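Local structure of endo-beta-mannanase (Opitutaceae bacterium TAV5, 7BOB) at residues A[83-88]-A[93-98]; A[136-141]-A[149-154]; A[23-28]-A[32-37]; A[190-195]-A[278-283]; A[103-108]-A[315-320]. The protein probably hydrolyses beta-1,4-linked mannosides as a family 5 glycoside hydrolase, acting as an exo-beta-1,4-mannosidase. All coordinates share one frame; numbering follows the deposited sequence.

The five contacts illustrate how a barrel of eight parallel strands changes chemistry from layer to layer. All are buried where their residues touch, though contacts 1, 2 and 3 carry exposed residues at their margins. Contacts 1 and 2 pack helices on the outer sides of the neighbouring strands 94-101 and 151-154, almost wholly through aliphatic carbon. Contact 4 lies on the inner side, where an amide meets backbone beside a leucine pair, within a polar network that includes Gln96 of contact 1. Contact 3 lies in the loop after strand 20-23, and contact 5 joins the hairpin after strand 94-101 to the end of strand 311-316; both rely on methionine sulfur against aromatic rings, and they meet through Asn23.

Contact 1 (A[83-88]-A[93-98]); sequences RLLDAC and LRPQPS
Leu85 CG and Cys88 SG both lie anti to the carbonyl carbon, beside the backbone N (chi1 -65° and -59°); Cys88 points at segment 93-98, while Leu85 reaches it only with the end of its side chain. Leu85 extends CD2 across Pro95 at about a right angle, reaching CG of the proline ring at 3.6 Å. One turn later Cys88 presents its CB instead of its sulfur: CB lies 4.0 Å from CB of Leu93 and 4.3 Å from CD of Pro95. The backbone supplies the single polar link between the segments, Leu93 N donating to Cys88 O at 2.9 Å with a fairly straight N-H (159°), and this bond ties the end of helix 75-89 to the approach of strand 94-101. Leu84, Ala87 and Cys88 itself also pack on helix 39-51, while Leu141 of helix 124-141 touches Leu85. The chemistry implies a division of labour: one backbone bond fixes the chain reversal, and a proline, which offers no N-H of its own, serves as a compact apolar surface for the helix.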
# COMPACT_ATOMS: atom_id res chain seq x y z
N ARG A 83 -30.85 20.66 -31.98
CA ARG A 83 -31.35 19.80 -33.05
C ARG A 83 -31.59 18.38 -32.54
O ARG A 83 -32.58 17.74 -32.92
CB ARG A 83 -30.38 19.81 -34.24
CG ARG A 83 -30.20 21.24 -34.90
CD ARG A 83 -29.48 21.20 -36.27
NE ARG A 83 -30.29 20.44 -37.22
CZ ARG A 83 -30.35 20.66 -38.53
NH1 ARG A 83 -29.64 21.64 -39.09
NH2 ARG A 83 -31.13 19.89 -39.29
N LEU A 84 -30.71 17.87 -31.66
CA LEU A 84 -30.90 16.55 -31.08
C LEU A 84 -32.15 16.52 -30.20
O LEU A 84 -32.98 15.63 -30.35
CB LEU A 84 -29.66 16.13 -30.27
CG LEU A 84 -29.56 14.71 -29.73
CD1 LEU A 84 -29.75 13.68 -30.83
CD2 LEU A 84 -28.19 14.52 -29.05
N LEU A 85 -32.27 17.47 -29.26
CA LEU A 85 -33.44 17.50 -28.38
C LEU A 85 -34.72 17.50 -29.18
O LEU A 85 -35.68 16.77 -28.87
CB LEU A 85 -33.39 18.74 -27.49
CG LEU A 85 -32.21 18.75 -26.51
CD1 LEU A 85 -32.00 20.13 -25.91
CD2 LEU A 85 -32.46 17.70 -25.40
N ASP A 86 -34.75 18.30 -30.24
CA ASP A 86 -35.90 18.38 -31.13
C ASP A 86 -36.16 17.04 -31.81
O ASP A 86 -37.28 16.52 -31.80
CB ASP A 86 -35.64 19.48 -32.16
CG ASP A 86 -36.88 20.02 -32.75
OD1 ASP A 86 -37.51 20.89 -32.10
OD2 ASP A 86 -37.22 19.59 -33.88
N ALA A 87 -35.11 16.44 -32.39
CA ALA A 87 -35.30 15.19 -33.11
C ALA A 87 -35.79 14.06 -32.20
O ALA A 87 -36.57 13.21 -32.65
CB ALA A 87 -34.00 14.80 -33.81
N CYS A 88 -35.32 14.01 -30.93
CA CYS A 88 -35.83 12.99 -30.00
C CYS A 88 -37.29 13.22 -29.65
O CYS A 88 -38.06 12.26 -29.57
CB CYS A 88 -35.03 12.96 -28.69
SG CYS A 88 -33.27 12.62 -28.83
N LEU A 93 -38.92 9.98 -27.98
CA LEU A 93 -37.81 9.64 -27.09
C LEU A 93 -37.58 10.82 -26.16
O LEU A 93 -37.36 11.95 -26.63
CB LEU A 93 -36.56 9.32 -27.91
CG LEU A 93 -36.75 8.19 -28.92
CD1 LEU A 93 -35.55 8.13 -29.85
CD2 LEU A 93 -36.96 6.85 -28.21
N ARG A 94 -37.65 10.57 -24.85
CA ARG A 94 -37.33 11.55 -23.82
C ARG A 94 -35.82 11.56 -23.61
O ARG A 94 -35.24 10.56 -23.17
CB ARG A 94 -38.06 11.26 -22.51
CG ARG A 94 -39.57 11.03 -22.67
CD ARG A 94 -40.33 10.93 -21.33
NE ARG A 94 -40.42 12.24 -20.68
CZ ARG A 94 -41.57 12.86 -20.40
NH1 ARG A 94 -42.74 12.31 -20.71
NH2 ARG A 94 -41.52 14.06 -19.80
N PRO A 95 -35.14 12.67 -23.92
CA PRO A 95 -33.69 12.71 -23.74
C PRO A 95 -33.31 12.74 -22.27
O PRO A 95 -33.96 13.40 -21.45
CB PRO A 95 -33.27 14.00 -24.45
CG PRO A 95 -34.53 14.85 -24.46
CD PRO A 95 -35.68 13.89 -24.55
N GLN A 96 -32.25 12.03 -21.92
CA GLN A 96 -31.69 12.12 -20.58
C GLN A 96 -30.28 12.65 -20.76
O GLN A 96 -29.34 11.87 -20.97
CB GLN A 96 -31.72 10.79 -19.83
CG GLN A 96 -31.26 10.93 -18.38
CD GLN A 96 -31.34 9.62 -17.61
OE1 GLN A 96 -30.33 8.93 -17.43
NE2 GLN A 96 -32.54 9.26 -17.16
N PRO A 97 -30.09 13.97 -20.75
CA PRO A 97 -28.78 14.53 -21.06
C PRO A 97 -27.89 14.51 -19.84
O PRO A 97 -28.33 14.79 -18.72
CB PRO A 97 -29.11 15.98 -21.49
CG PRO A 97 -30.31 16.32 -20.67
CD PRO A 97 -31.10 15.02 -20.48
N SER A 98 -26.62 14.16 -20.06
CA SER A 98 -25.65 14.02 -18.97
C SER A 98 -24.61 15.11 -19.14
O SER A 98 -23.97 15.20 -20.19
CB SER A 98 -25.01 12.63 -19.00
OG SER A 98 -24.15 12.41 -17.90

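Contact 2 (A[136-141]-A[149-154]); sequences TITTHL and CGIDLG
Thr138 is the first residue along 136-141 to meet Ile151, and its approach is loose: the methyl CG2 stands 4.4 Å from Ile151 CD1. The hydroxyl plays a different part, since OG1 is hydrogen-bonded to the carbonyl of Ala134 one turn back, which leaves the methyl as the group that meets the strand. Three residues on, Leu141 makes the closer contact. It and Ile151 reach toward each other tip to tip, with CD1 of the leucine 4.0 Å from CD1 and 4.1 Å from CG1 of the isoleucine. Ile151 can extend that far because CG1 lies anti to its carbonyl carbon (chi1 -63°), carrying CD1 out toward the helix. Leu141 also rests on Pro97, and Ile151 on Leu99, so the neighbouring strand 94-101 shares the same apolar layer. Asp152, next along the strand, bonds instead to Arg58, Ser98 and Gln280. This alternation, aliphatic toward the helices and polar toward the interior, is characteristic of a (beta/alpha)8 barrel, and helix 124-141 is the helix of the beta-alpha-beta crossover between strands 94-101 and 151-154.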
# COMPACT_ATOMS: atom_id res chain seq x y z
N THR A 136 -25.61 27.06 -17.84
CA THR A 136 -25.69 27.34 -19.27
C THR A 136 -26.40 26.22 -20.02
O THR A 136 -27.27 26.48 -20.85
CB THR A 136 -24.31 27.53 -19.85
OG1 THR A 136 -23.66 28.63 -19.20
CG2 THR A 136 -24.42 27.78 -21.34
N ILE A 137 -26.01 24.97 -19.77
CA ILE A 137 -26.65 23.86 -20.48
C ILE A 137 -28.12 23.79 -20.11
O ILE A 137 -28.99 23.68 -20.98
CB ILE A 137 -25.93 22.53 -20.21
CG1 ILE A 137 -24.44 22.64 -20.57
CG2 ILE A 137 -26.59 21.42 -21.00
CD1 ILE A 137 -24.19 23.01 -22.03
N THR A 138 -28.42 23.88 -18.81
CA THR A 138 -29.82 23.85 -18.37
C THR A 138 -30.64 24.93 -19.08
O THR A 138 -31.78 24.69 -19.47
CB THR A 138 -29.91 24.01 -16.85
OG1 THR A 138 -29.04 23.06 -16.21
CG2 THR A 138 -31.32 23.75 -16.37
N THR A 139 -30.06 26.11 -19.26
CA THR A 139 -30.72 27.15 -20.03
C THR A 139 -31.14 26.63 -21.40
O THR A 139 -32.28 26.84 -21.83
CB THR A 139 -29.82 28.38 -20.16
OG1 THR A 139 -29.89 29.15 -18.96
CG2 THR A 139 -30.25 29.25 -21.33
N HIS A 140 -30.26 25.91 -22.08
CA HIS A 140 -30.59 25.40 -23.40
C HIS A 140 -31.50 24.18 -23.38
O HIS A 140 -32.02 23.82 -24.44
CB HIS A 140 -29.32 25.07 -24.16
CG HIS A 140 -28.60 26.28 -24.64
ND1 HIS A 140 -28.71 26.74 -25.94
CD2 HIS A 140 -27.81 27.16 -23.99
CE1 HIS A 140 -27.99 27.84 -26.07
NE2 HIS A 140 -27.43 28.12 -24.90
N LEU A 141 -31.69 23.55 -22.23
CA LEU A 141 -32.67 22.48 -22.10
C LEU A 141 -34.05 22.99 -21.73
O LEU A 141 -35.03 22.26 -21.92
CB LEU A 141 -32.24 21.47 -21.02
CG LEU A 141 -30.85 20.84 -21.14
CD1 LEU A 141 -30.54 20.09 -19.85
CD2 LEU A 141 -30.81 19.89 -22.31
N CYS A 149 -36.26 13.23 -19.60
CA CYS A 149 -36.36 12.15 -18.63
C CYS A 149 -35.37 12.44 -17.53
O CYS A 149 -34.43 11.65 -17.32
CB CYS A 149 -36.11 10.80 -19.29
SG CYS A 149 -36.32 9.34 -18.18
N GLY A 150 -35.52 13.57 -16.84
CA GLY A 150 -34.55 13.99 -15.85
C GLY A 150 -33.28 14.56 -16.48
O GLY A 150 -32.99 14.37 -17.66
N ILE A 151 -32.52 15.28 -15.67
CA ILE A 151 -31.20 15.76 -16.06
C ILE A 151 -30.15 14.97 -15.29
O ILE A 151 -30.16 14.94 -14.06
CB ILE A 151 -31.05 17.27 -15.82
CG1 ILE A 151 -32.07 18.04 -16.70
CG2 ILE A 151 -29.60 17.72 -16.06
CD1 ILE A 151 -32.28 19.48 -16.29
N ASP A 152 -29.23 14.34 -16.03
CA ASP A 152 -28.17 13.52 -15.47
C ASP A 152 -26.96 14.40 -15.13
O ASP A 152 -26.34 14.99 -16.02
CB ASP A 152 -27.78 12.42 -16.46
CG ASP A 152 -26.91 11.35 -15.84
OD1 ASP A 152 -27.09 11.08 -14.64
OD2 ASP A 152 -26.06 10.77 -16.56
N LEU A 153 -26.64 14.47 -13.84
CA LEU A 153 -25.54 15.32 -13.37
C LEU A 153 -24.24 15.04 -14.12
O LEU A 153 -23.52 15.97 -14.52
CB LEU A 153 -25.34 15.11 -11.87
CG LEU A 153 -24.43 16.09 -11.14
CD1 LEU A 153 -24.80 17.53 -11.54
CD2 LEU A 153 -24.57 15.89 -9.65
N GLY A 154 -23.90 13.78 -14.29
CA GLY A 154 -22.73 13.43 -15.07
C GLY A 154 -22.60 11.92 -15.10
O GLY A 154 -23.36 11.21 -14.44

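Contact 3 (A[23-28]-A[32-37]); sequences NYWPAS and EMWQAW
Met33 packs tightly against Trp25 and Pro26 and more lightly against Tyr24, as a single flexible side chain fitted among rigid rings. Its CB meets the edge of the Trp25 indole near the ring plane, 3.6 Å from CE3, and its CG lies equally close to CG of Pro26, 3.6 Å away. The chain leaves the helix extended, CG anti to the backbone N (chi1 175°), and then bends at chi3 (68°). That course brings SD to 4.1 Å from CE2 of Tyr24, an oblique Met-aromatic contact, with a second such contact to the six-membered ring of Trp25. The bend also lays CE over one face of the neighbouring Trp34 ring, 3.4 Å above its plane and toward the rim. An alanine here would keep only the CB contacts, and removal of the thioether is likely to open a gap among Tyr24, Pro26 and Trp34.

The other side is looser. Trp34 NE1 stands 4.4 Å from CZ3 of Trp25, and its N-H is hydrogen-bonded to Phe60 O; Ser28, Gln35 and Ala36 are exposed. Glu32, at the N-cap position, forms a salt bridge with Arg62. The arrangement belongs to a (beta/alpha)8 barrel, in the loop leaving its first strand, where a short helix folds back between strand 20-23 and helix 39-51.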
# COMPACT_ATOMS: atom_id res chain seq x y z
N ASN A 23 -28.18 4.02 -23.73
CA ASN A 23 -27.15 5.04 -23.81
C ASN A 23 -26.62 5.11 -25.24
O ASN A 23 -26.50 4.08 -25.91
CB ASN A 23 -26.02 4.72 -22.82
CG ASN A 23 -26.50 4.68 -21.38
OD1 ASN A 23 -26.43 5.68 -20.66
ND2 ASN A 23 -27.00 3.52 -20.94
N TYR A 24 -26.28 6.32 -25.70
CA TYR A 24 -26.05 6.52 -27.14
C TYR A 24 -24.77 7.26 -27.47
O TYR A 24 -24.53 8.36 -26.96
CB TYR A 24 -27.20 7.29 -27.80
CG TYR A 24 -26.96 7.46 -29.28
CD1 TYR A 24 -27.04 6.38 -30.15
CD2 TYR A 24 -26.64 8.70 -29.80
CE1 TYR A 24 -26.83 6.53 -31.50
CE2 TYR A 24 -26.42 8.87 -31.15
CZ TYR A 24 -26.52 7.79 -32.00
OH TYR A 24 -26.30 7.99 -33.34
N TRP A 25 -24.00 6.68 -28.39
CA TRP A 25 -23.01 7.35 -29.24
C TRP A 25 -23.19 6.79 -30.65
O TRP A 25 -23.46 5.60 -30.80
CB TRP A 25 -21.55 7.13 -28.81
CG TRP A 25 -21.12 7.76 -27.54
CD1 TRP A 25 -20.80 7.11 -26.38
CD2 TRP A 25 -20.89 9.15 -27.29
NE1 TRP A 25 -20.42 8.02 -25.42
CE2 TRP A 25 -20.46 9.28 -25.95
CE3 TRP A 25 -21.02 10.31 -28.07
CZ2 TRP A 25 -20.16 10.50 -25.37
CZ3 TRP A 25 -20.71 11.54 -27.49
CH2 TRP A 25 -20.29 11.62 -26.15
N PRO A 26 -23.03 7.60 -31.69
CA PRO A 26 -23.07 7.05 -33.05
C PRO A 26 -21.98 6.02 -33.27
O PRO A 26 -20.90 6.10 -32.69
CB PRO A 26 -22.85 8.27 -33.95
CG PRO A 26 -23.02 9.45 -33.06
CD PRO A 26 -22.63 9.02 -31.70
N ALA A 27 -22.26 5.04 -34.14
CA ALA A 27 -21.27 4.03 -34.49
C ALA A 27 -20.01 4.64 -35.10
O ALA A 27 -18.89 4.19 -34.81
CB ALA A 27 -21.86 3.03 -35.47
N SER A 28 -20.17 5.63 -35.98
CA SER A 28 -19.06 6.04 -36.83
C SER A 28 -18.03 6.90 -36.09
O SER A 28 -16.87 6.95 -36.52
CB SER A 28 -19.57 6.82 -38.04
OG SER A 28 -20.15 8.03 -37.61
N GLU A 32 -16.71 11.29 -30.21
CA GLU A 32 -16.48 12.52 -30.96
C GLU A 32 -17.76 13.05 -31.62
O GLU A 32 -17.67 13.88 -32.52
CB GLU A 32 -15.40 12.30 -32.03
CG GLU A 32 -13.98 11.94 -31.46
CD GLU A 32 -13.48 12.97 -30.44
OE1 GLU A 32 -13.59 14.18 -30.74
OE2 GLU A 32 -12.98 12.59 -29.34
N MET A 33 -18.94 12.60 -31.15
CA MET A 33 -20.21 12.89 -31.83
C MET A 33 -20.42 14.39 -32.06
O MET A 33 -20.86 14.79 -33.14
CB MET A 33 -21.38 12.35 -31.01
CG MET A 33 -22.73 12.72 -31.57
SD MET A 33 -24.10 12.19 -30.52
CE MET A 33 -23.86 13.26 -29.10
N TRP A 34 -20.16 15.22 -31.05
CA TRP A 34 -20.42 16.64 -31.18
C TRP A 34 -19.54 17.29 -32.24
O TRP A 34 -19.98 18.25 -32.90
CB TRP A 34 -20.24 17.34 -29.84
CG TRP A 34 -21.21 16.82 -28.81
CD1 TRP A 34 -20.92 16.03 -27.73
CD2 TRP A 34 -22.63 17.03 -28.79
NE1 TRP A 34 -22.07 15.75 -27.03
CE2 TRP A 34 -23.13 16.35 -27.65
CE3 TRP A 34 -23.53 17.74 -29.60
CZ2 TRP A 34 -24.50 16.35 -27.32
CZ3 TRP A 34 -24.88 17.75 -29.27
CH2 TRP A 34 -25.35 17.06 -28.14
N GLN A 35 -18.33 16.77 -32.44
CA GLN A 35 -17.43 17.33 -33.45
C GLN A 35 -17.74 16.78 -34.84
O GLN A 35 -17.76 17.53 -35.82
CB GLN A 35 -15.97 17.02 -33.10
CG GLN A 35 -15.49 17.54 -31.76
CD GLN A 35 -15.38 19.07 -31.74
OE1 GLN A 35 -15.27 19.72 -32.79
NE2 GLN A 35 -15.37 19.64 -30.54
N ALA A 36 -18.00 15.47 -34.95
CA ALA A 36 -18.20 14.88 -36.26
C ALA A 36 -19.62 15.12 -36.79
O ALA A 36 -19.81 15.18 -38.01
CB ALA A 36 -17.89 13.39 -36.21
N TRP A 37 -20.60 15.27 -35.90
CA TRP A 37 -22.04 15.42 -36.15
C TRP A 37 -22.52 14.73 -37.43
O TRP A 37 -22.79 15.42 -38.42
CB TRP A 37 -22.41 16.90 -36.19
CG TRP A 37 -23.89 17.13 -35.90
CD1 TRP A 37 -24.81 17.70 -36.74
CD2 TRP A 37 -24.61 16.76 -34.71
NE1 TRP A 37 -26.05 17.73 -36.13
CE2 TRP A 37 -25.94 17.17 -34.88
CE3 TRP A 37 -24.24 16.15 -33.51
CZ2 TRP A 37 -26.92 16.96 -33.90
CZ3 TRP A 37 -25.20 15.96 -32.53
CH2 TRP A 37 -26.52 16.35 -32.73

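Contact 4 (A[190-195]-A[278-283]); sequences LILSGC and LLQEFG
Gln280 brings its side-chain oxygen against the backbone of Gly194, OE1 lying 3.2 Å from CA, while two residues back on each segment Leu278 and Leu192 meet through their CD2 methyls at 3.5 Å. The glutamine reaches this far because CG lies anti to the backbone N (chi1 -169°) and the chain stays extended beyond it. Gly194 suits the approach: its phi is positive (85°), and a CB there would collide with the carbonyl oxygen of Ser193. An ST turn shapes the loop at this point, Cys195 N donating to Ser193 OG at 2.9 Å and nearly straight (167°).

Further out, the amide is gripped at both ends. OE1 is hydrogen-bonded to His240 NE2, and NE2 to both Gln96 OE1 and Asp152 OD1, so partners on three other barrel strands fix the rotation of the group. A leucine in its place would probably leave His240, Gln96 and Asp152 each without this mate and disturb the inner wall of the barrel. Asp152 in turn pairs with Arg58, which also forms a salt bridge with Glu281. The chemistry implies that one buried amide, bonded through both its oxygen and its nitrogen, links strand 277-282 to strands 94-101, 151-154 and 237-241.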
# COMPACT_ATOMS: atom_id res chain seq x y z
N LEU A 190 -36.01 16.94 -12.47
CA LEU A 190 -35.49 15.71 -11.90
C LEU A 190 -34.01 15.59 -12.27
O LEU A 190 -33.65 15.59 -13.45
CB LEU A 190 -36.28 14.51 -12.41
CG LEU A 190 -37.76 14.43 -12.00
CD1 LEU A 190 -38.36 13.08 -12.33
CD2 LEU A 190 -37.92 14.75 -10.52
N ILE A 191 -33.16 15.54 -11.25
CA ILE A 191 -31.72 15.38 -11.41
C ILE A 191 -31.32 13.99 -10.93
O ILE A 191 -31.73 13.55 -9.85
CB ILE A 191 -30.94 16.48 -10.65
CG1 ILE A 191 -31.50 17.86 -11.04
CG2 ILE A 191 -29.47 16.42 -10.98
CD1 ILE A 191 -30.93 18.99 -10.23
N LEU A 192 -30.56 13.29 -11.76
CA LEU A 192 -30.01 11.99 -11.42
C LEU A 192 -28.52 12.15 -11.20
O LEU A 192 -27.88 13.05 -11.77
CB LEU A 192 -30.27 10.96 -12.52
CG LEU A 192 -31.68 10.90 -13.11
CD1 LEU A 192 -31.78 11.68 -14.40
CD2 LEU A 192 -32.04 9.46 -13.37
N SER A 193 -27.95 11.27 -10.36
CA SER A 193 -26.53 11.36 -10.05
C SER A 193 -25.66 10.89 -11.20
O SER A 193 -24.65 11.51 -11.50
CB SER A 193 -26.21 10.54 -8.79
OG SER A 193 -26.06 9.17 -9.12
N GLY A 194 -26.02 9.79 -11.86
CA GLY A 194 -25.14 9.19 -12.85
C GLY A 194 -24.09 8.24 -12.29
O GLY A 194 -23.24 7.75 -13.05
N CYS A 195 -24.14 7.94 -10.99
CA CYS A 195 -23.14 7.12 -10.33
C CYS A 195 -23.37 5.63 -10.59
O CYS A 195 -24.45 5.19 -11.02
CB CYS A 195 -23.15 7.39 -8.82
SG CYS A 195 -22.53 9.05 -8.38
N LEU A 278 -32.86 4.26 -10.77
CA LEU A 278 -32.90 3.96 -12.19
C LEU A 278 -31.73 3.06 -12.55
O LEU A 278 -30.58 3.37 -12.24
CB LEU A 278 -32.80 5.27 -13.01
CG LEU A 278 -32.65 5.14 -14.52
CD1 LEU A 278 -33.90 4.44 -15.04
CD2 LEU A 278 -32.49 6.49 -15.25
N LEU A 279 -32.02 1.94 -13.23
CA LEU A 279 -30.95 1.12 -13.80
C LEU A 279 -30.45 1.85 -15.03
O LEU A 279 -30.83 1.54 -16.17
CB LEU A 279 -31.43 -0.29 -14.12
CG LEU A 279 -30.32 -1.26 -14.54
CD1 LEU A 279 -29.31 -1.42 -13.42
CD2 LEU A 279 -30.85 -2.63 -14.98
N GLN A 280 -29.58 2.84 -14.80
CA GLN A 280 -29.21 3.80 -15.84
C GLN A 280 -28.26 3.22 -16.88
O GLN A 280 -28.14 3.78 -17.98
CB GLN A 280 -28.58 5.02 -15.19
CG GLN A 280 -28.38 6.20 -16.12
CD GLN A 280 -27.70 7.31 -15.40
OE1 GLN A 280 -26.70 7.08 -14.71
NE2 GLN A 280 -28.23 8.52 -15.52
N GLU A 281 -27.59 2.12 -16.55
CA GLU A 281 -26.66 1.43 -17.44
C GLU A 281 -26.68 -0.03 -17.05
O GLU A 281 -26.43 -0.36 -15.89
CB GLU A 281 -25.22 1.94 -17.30
CG GLU A 281 -24.86 3.24 -17.95
CD GLU A 281 -23.36 3.54 -17.76
OE1 GLU A 281 -22.57 2.58 -17.55
OE2 GLU A 281 -22.98 4.73 -17.77
N PHE A 282 -26.92 -0.90 -18.02
CA PHE A 282 -26.66 -2.31 -17.82
C PHE A 282 -26.25 -2.89 -19.16
O PHE A 282 -26.65 -2.38 -20.21
CB PHE A 282 -27.89 -3.03 -17.25
CG PHE A 282 -28.95 -3.25 -18.26
CD1 PHE A 282 -29.81 -2.21 -18.61
CD2 PHE A 282 -29.06 -4.47 -18.90
CE1 PHE A 282 -30.79 -2.42 -19.58
CE2 PHE A 282 -30.03 -4.68 -19.87
CZ PHE A 282 -30.90 -3.65 -20.20
N GLY A 283 -25.43 -3.93 -19.13
CA GLY A 283 -24.95 -4.50 -20.37
C GLY A 283 -24.37 -5.87 -20.14
O GLY A 283 -24.12 -6.26 -18.99

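Contact 5 (A[103-108]-A[315-320]); sequences WMSGGI and LWWCFK
Met104 and Trp317 form the sulfur-aromatic part of this contact. SD comes to the edge of the indole near the ring plane, 3.4 Å from CH2 and 3.8 Å from CZ2, and lies 4.7 Å from the centroid of the six-membered ring. Bends at chi2 and chi3 (53° and 58°) curl the methionine so that its methyl CE also touches CH2, at 3.9 Å.

The polar share is slight. Ser105 OG lies 3.8 Å from CZ2 of Trp317, oblique to the ring, and has a weak hydrogen bond to Glu335. Backbone bonds hold the hairpin in shape: a type I' turn from Met104 to Gly107 closes it, with Gly107 N to Met104 O at 3.0 Å. Separately, a cis peptide joins Trp317 to Cys318, whose CB rests over one face of the indole. A cis peptide after a tryptophan at the end of the eighth strand recurs in clan GH-A glycosidases beside the sugar-binding site, and the geometry here is consistent with that.

Trp317 lies at the C-terminal end of strand 311-316, which runs between strands 20-23 and 277-282, and its side chain touches Asn23 and Tyr242. The hairpin 103-108 continues from strand 94-101, and Met104 also packs on Trp25 and Phe60.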
# COMPACT_ATOMS: atom_id res chain seq x y z
N TRP A 103 -15.97 11.31 -17.46
CA TRP A 103 -15.61 9.90 -17.58
C TRP A 103 -16.44 9.22 -18.65
O TRP A 103 -17.67 9.35 -18.66
CB TRP A 103 -15.85 9.22 -16.23
CG TRP A 103 -15.48 7.76 -16.13
CD1 TRP A 103 -16.25 6.69 -16.48
CD2 TRP A 103 -14.26 7.22 -15.59
NE1 TRP A 103 -15.59 5.52 -16.20
CE2 TRP A 103 -14.37 5.81 -15.66
CE3 TRP A 103 -13.09 7.79 -15.06
CZ2 TRP A 103 -13.35 4.96 -15.22
CZ3 TRP A 103 -12.07 6.94 -14.62
CH2 TRP A 103 -12.21 5.54 -14.70
N MET A 104 -15.80 8.47 -19.55
CA MET A 104 -16.52 7.86 -20.66
C MET A 104 -15.68 6.78 -21.33
O MET A 104 -14.68 7.09 -21.99
CB MET A 104 -16.91 8.94 -21.68
CG MET A 104 -17.69 8.39 -22.86
SD MET A 104 -19.14 7.40 -22.34
CE MET A 104 -20.06 8.60 -21.35
N SER A 105 -16.09 5.51 -21.15
CA SER A 105 -15.55 4.35 -21.87
C SER A 105 -14.04 4.17 -21.72
O SER A 105 -13.36 3.71 -22.65
CB SER A 105 -15.89 4.45 -23.35
OG SER A 105 -17.27 4.59 -23.48
N GLY A 106 -13.48 4.53 -20.57
CA GLY A 106 -12.06 4.38 -20.35
C GLY A 106 -11.25 5.62 -20.63
O GLY A 106 -10.04 5.62 -20.37
N GLY A 107 -11.86 6.68 -21.16
CA GLY A 107 -11.21 7.96 -21.31
C GLY A 107 -11.80 8.98 -20.35
O GLY A 107 -12.84 8.78 -19.72
N ILE A 108 -11.10 10.12 -20.25
CA ILE A 108 -11.55 11.25 -19.45
C ILE A 108 -11.38 12.50 -20.31
O ILE A 108 -10.29 12.76 -20.83
CB ILE A 108 -10.78 11.39 -18.13
CG1 ILE A 108 -10.86 10.08 -17.32
CG2 ILE A 108 -11.36 12.52 -17.31
CD1 ILE A 108 -10.30 10.17 -15.90
N LEU A 315 -31.84 1.20 -19.04
CA LEU A 315 -31.13 1.77 -20.18
C LEU A 315 -29.90 0.91 -20.48
O LEU A 315 -29.01 0.78 -19.64
CB LEU A 315 -30.72 3.22 -19.92
CG LEU A 315 -31.85 4.19 -19.57
CD1 LEU A 315 -31.29 5.57 -19.31
CD2 LEU A 315 -32.87 4.22 -20.69
N TRP A 316 -29.87 0.36 -21.68
CA TRP A 316 -28.79 -0.52 -22.09
C TRP A 316 -27.53 0.27 -22.45
O TRP A 316 -27.60 1.41 -22.91
CB TRP A 316 -29.26 -1.35 -23.27
CG TRP A 316 -28.20 -2.06 -24.01
CD1 TRP A 316 -27.46 -1.58 -25.06
CD2 TRP A 316 -27.76 -3.40 -23.79
NE1 TRP A 316 -26.60 -2.54 -25.50
CE2 TRP A 316 -26.76 -3.67 -24.74
CE3 TRP A 316 -28.14 -4.40 -22.89
CZ2 TRP A 316 -26.09 -4.89 -24.79
CZ3 TRP A 316 -27.49 -5.62 -22.96
CH2 TRP A 316 -26.48 -5.86 -23.91
N TRP A 317 -26.36 -0.35 -22.23
CA TRP A 317 -25.08 0.17 -22.70
C TRP A 317 -24.49 -0.79 -23.72
O TRP A 317 -24.19 -1.93 -23.39
CB TRP A 317 -24.05 0.37 -21.55
CG TRP A 317 -22.90 1.13 -22.12
CD1 TRP A 317 -21.92 0.66 -22.97
CD2 TRP A 317 -22.68 2.54 -22.01
NE1 TRP A 317 -21.10 1.69 -23.37
CE2 TRP A 317 -21.54 2.86 -22.79
CE3 TRP A 317 -23.31 3.57 -21.30
CZ2 TRP A 317 -21.04 4.16 -22.90
CZ3 TRP A 317 -22.81 4.87 -21.41
CH2 TRP A 317 -21.69 5.15 -22.21
N CYS A 318 -24.27 -0.33 -24.95
CA CYS A 318 -24.75 0.94 -25.48
C CYS A 318 -25.46 0.61 -26.82
O CYS A 318 -25.54 -0.57 -27.22
CB CYS A 318 -23.59 1.93 -25.66
SG CYS A 318 -22.38 1.33 -26.86
N PHE A 319 -25.99 1.62 -27.52
CA PHE A 319 -26.95 1.31 -28.58
C PHE A 319 -26.29 0.59 -29.75
O PHE A 319 -26.80 -0.43 -30.21
CB PHE A 319 -27.65 2.58 -29.06
CG PHE A 319 -28.78 2.31 -30.03
CD1 PHE A 319 -29.80 1.40 -29.71
CD2 PHE A 319 -28.82 2.92 -31.27
CE1 PHE A 319 -30.84 1.14 -30.61
CE2 PHE A 319 -29.85 2.68 -32.18
CZ PHE A 319 -30.87 1.78 -31.84
N LYS A 320 -25.17 1.11 -30.24
CA LYS A 320 -24.51 0.63 -31.44
C LYS A 320 -23.13 0.08 -31.11
O LYS A 320 -22.49 0.50 -30.14
CB LYS A 320 -24.32 1.76 -32.47
CG LYS A 320 -25.62 2.28 -33.12
CD LYS A 320 -26.24 1.23 -34.02
CE LYS A 320 -25.72 1.31 -35.44
NZ LYS A 320 -26.45 2.32 -36.24